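Cj0977 (Campylobacter jejuni, PDB 3BNV) is a sigma28-regulated, nonflagellar virulence protein with a hot-dog fold, whose molecular function is unknown. Local coordinates at residues Glu30-Thr33 / Ser34-Gly37; Leu64-Asp67 / Ala68-Phe71. All coordinates share one frame; numbering follows the deposited sequence.

Contact 1 of 2, residues Glu30-Thr33 / Ser34-Gly37; sequences ELNT and SLAG
The backbone carbonyl of N32 is what the short helical turn 33-36 closes on. N32 O accepts from L35 N at 3.0 Å, nearly straight at the hydrogen (164°), and from A36 N at 3.3 Å, in a more bent bond. One residue further on, T33 O receives a weak bond from G37 N, at 3.1 Å.

Side chains fill in around these backbone bonds. L31 reaches forward so that its CD1 meets the CB of A36 at 3.7 Å, an apolar touch on one flank of the turn. On another flank the side chain of N32 crosses that of L35 at a slant, and N32 CB comes within 4.1 Å of L35 CD1. G37 leaves the helical conformation with positive phi (97°); a CB there would press on the carbonyl O of A36, and glycine has none. The chain then runs straight into strand 38-43.

Further out, Y76 of helix 67-82 lies against L31, T33 and A36, while F66 of the second subunit packs on L31 and F69 of that subunit on L35. The helix is brief and its last bond weak; apolar side chains of both subunits cover L31, and Y76 also covers A36, so packing probably adds to what the few backbone bonds hold.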
# COMPACT_ATOMS: atom_id res chain seq x y z
N GLU A 30 -12.27 7.70 7.58
CA GLU A 30 -11.83 8.94 6.96
C GLU A 30 -10.98 8.68 5.74
O GLU A 30 -10.46 9.60 5.13
CB GLU A 30 -11.04 9.73 8.00
CG GLU A 30 -10.96 11.18 7.70
CD GLU A 30 -12.23 11.91 8.06
OE1 GLU A 30 -13.30 11.27 8.13
OE2 GLU A 30 -12.15 13.14 8.27
N LEU A 31 -10.84 7.41 5.40
CA LEU A 31 -9.93 7.00 4.33
C LEU A 31 -10.38 7.56 2.99
O LEU A 31 -11.56 7.59 2.68
CB LEU A 31 -9.90 5.48 4.24
CG LEU A 31 -8.58 4.77 3.94
CD1 LEU A 31 -8.89 3.40 3.33
CD2 LEU A 31 -7.67 5.58 3.04
N ASN A 32 -9.42 7.98 2.18
CA ASN A 32 -9.76 8.40 0.83
C ASN A 32 -10.15 7.24 -0.12
O ASN A 32 -9.29 6.54 -0.67
CB ASN A 32 -8.64 9.21 0.23
CG ASN A 32 -9.04 9.78 -1.07
OD1 ASN A 32 -8.43 10.70 -1.56
ND2 ASN A 32 -10.11 9.26 -1.62
N THR A 33 -11.45 7.07 -0.33
CA THR A 33 -11.94 5.90 -1.04
C THR A 33 -11.58 5.93 -2.53
O THR A 33 -11.80 4.94 -3.25
CB THR A 33 -13.49 5.72 -0.90
OG1 THR A 33 -14.17 6.82 -1.48
CG2 THR A 33 -13.91 5.63 0.54
N SER A 34 -11.04 7.07 -2.99
CA SER A 34 -10.64 7.22 -4.40
C SER A 34 -9.28 6.57 -4.63
O SER A 34 -8.87 6.36 -5.79
CB SER A 34 -10.49 8.70 -4.75
OG SER A 34 -11.74 9.36 -4.76
N LEU A 35 -8.56 6.28 -3.54
CA LEU A 35 -7.21 5.73 -3.61
C LEU A 35 -7.18 4.29 -3.12
O LEU A 35 -6.31 3.51 -3.51
CB LEU A 35 -6.24 6.54 -2.75
CG LEU A 35 -6.00 8.05 -2.93
CD1 LEU A 35 -5.14 8.54 -1.81
CD2 LEU A 35 -5.30 8.35 -4.25
N ALA A 36 -8.12 3.94 -2.24
CA ALA A 36 -8.11 2.60 -1.66
C ALA A 36 -9.30 1.76 -2.10
O ALA A 36 -9.40 0.60 -1.76
CB ALA A 36 -8.03 2.68 -0.15
N GLY A 37 -10.22 2.35 -2.85
CA GLY A 37 -11.38 1.60 -3.29
C GLY A 37 -12.59 1.84 -2.40
O GLY A 37 -12.52 2.59 -1.41

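Contact 2 of 2, residues Leu64-Asp67 / Ala68-Phe71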
# COMPACT_ATOMS: atom_id res chain seq x y z
N LEU A 64 0.87 2.04 -16.25
CA LEU A 64 1.18 1.03 -15.27
C LEU A 64 0.84 1.58 -13.89
O LEU A 64 1.19 2.71 -13.55
CB LEU A 64 2.65 0.63 -15.37
CG LEU A 64 3.21 -0.32 -14.31
CD1 LEU A 64 2.73 -1.69 -14.60
CD2 LEU A 64 4.74 -0.24 -14.32
N ILE A 65 0.11 0.79 -13.10
CA ILE A 65 -0.40 1.21 -11.82
C ILE A 65 0.55 0.75 -10.72
O ILE A 65 0.85 -0.43 -10.61
CB ILE A 65 -1.78 0.58 -11.60
CG1 ILE A 65 -2.72 1.02 -12.72
CG2 ILE A 65 -2.37 0.99 -10.29
CD1 ILE A 65 -3.29 2.46 -12.58
N PHE A 66 1.01 1.70 -9.90
CA PHE A 66 1.91 1.41 -8.81
C PHE A 66 1.30 0.33 -7.96
O PHE A 66 0.15 0.45 -7.54
CB PHE A 66 2.11 2.64 -7.97
CG PHE A 66 3.26 2.57 -7.03
CD1 PHE A 66 3.11 2.93 -5.70
CD2 PHE A 66 4.52 2.19 -7.48
CE1 PHE A 66 4.19 2.91 -4.83
CE2 PHE A 66 5.60 2.17 -6.63
CZ PHE A 66 5.43 2.53 -5.29
N ASP A 67 2.07 -0.72 -7.67
CA ASP A 67 1.54 -1.89 -6.97
C ASP A 67 0.97 -1.57 -5.59
O ASP A 67 0.00 -2.21 -5.14
CB ASP A 67 2.62 -2.96 -6.88
CG ASP A 67 3.00 -3.54 -8.25
OD1 ASP A 67 4.18 -3.40 -8.69
OD2 ASP A 67 2.13 -4.16 -8.90
N ALA A 68 1.51 -0.57 -4.91
CA ALA A 68 1.05 -0.23 -3.57
C ALA A 68 -0.43 0.10 -3.50
O ALA A 68 -1.07 -0.08 -2.46
CB ALA A 68 1.85 0.91 -3.01
N PHE A 69 -1.00 0.57 -4.59
CA PHE A 69 -2.44 0.87 -4.57
C PHE A 69 -3.25 -0.39 -4.50
O PHE A 69 -4.32 -0.42 -3.91
CB PHE A 69 -2.85 1.75 -5.74
CG PHE A 69 -2.24 3.09 -5.66
CD1 PHE A 69 -2.72 4.01 -4.76
CD2 PHE A 69 -1.11 3.39 -6.40
CE1 PHE A 69 -2.14 5.25 -4.64
CE2 PHE A 69 -0.52 4.61 -6.29
CZ PHE A 69 -1.03 5.55 -5.40
N ILE A 70 -2.71 -1.47 -5.07
CA ILE A 70 -3.41 -2.72 -4.96
C ILE A 70 -3.34 -3.11 -3.50
O ILE A 70 -4.34 -3.54 -2.92
CB ILE A 70 -2.74 -3.79 -5.77
CG1 ILE A 70 -2.63 -3.38 -7.22
CG2 ILE A 70 -3.49 -5.08 -5.68
CD1 ILE A 70 -1.60 -4.30 -7.96
N PHE A 71 -2.16 -2.92 -2.89
CA PHE A 71 -2.02 -3.24 -1.48
C PHE A 71 -2.97 -2.37 -0.67
O PHE A 71 -3.69 -2.86 0.18
CB PHE A 71 -0.59 -3.06 -0.98
CG PHE A 71 -0.40 -3.37 0.50
CD1 PHE A 71 -0.50 -2.39 1.46
CD2 PHE A 71 -0.13 -4.67 0.93
CE1 PHE A 71 -0.32 -2.69 2.82
CE2 PHE A 71 0.02 -4.96 2.28
CZ PHE A 71 -0.06 -3.96 3.22
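F66 and F69 meet where the chain turns into helix 67-82. Chi1 of F66 is -166°, which carries the ring away from its own N and out beside A68, whose CB sits 3.6 Å from F66 CE1 at an oblique angle to the ring. F69 swings the other way: with CG anti to its carbonyl carbon (chi1 -65°), its ring folds back toward the start of the helix, so that F69 CD2 lies 3.7 Å from F66 CB. Its CE2 comes to the edge of the F66 ring, near that ring's plane, and the carbonyl O of F66 lies at the edge of the F69 ring, 3.4 Å from F69 CD2. The two rings therefore meet without a face-to-face stack.

The side chains of D67 and I70 leave the helix in a common direction, with I70 CD1 3.8 Å from D67 OD2. The backbone starts to wind here. F69 N bonds to F66 O at 3.2 Å; D67 O then accepts hydrogen bonds from both I70 N, at 2.8 Å and bent to 130°, and F71 N, which is straighter.

D67 OD1 accepts a hydrogen bond from the backbone N of I89 in the second subunit, and the F71 ring stacks on F71 of that subunit. N75 of the same neighbour packs on F66, D67 and A68. The first turn of the helix is thus buried at the dimer interface, where its one carboxylate has a hydrogen bond across the subunit boundary and the surrounding side chains are mostly apolar.

Overall arrangement
Contact 1 comes first along the chain, in the short helix 33-36 that leads into strand 38-43; contact 2 follows strands 38-43 and 46-52, at the start of helix 67-82. Their centres are about 14 Å apart, and they touch within the chain where the carbonyl O of L35 packs against CD1 of F69, 3.8 Å away. Helix 67-82 joins them further, since its Y76 lies against contact 1 while its first turn forms part of contact 2. This is the long helix packed against the antiparallel sheet of the hot-dog fold. Both contacts also reach the second subunit, so the short helix 33-36 and the first turn of helix 67-82 both contribute to the dimer interface.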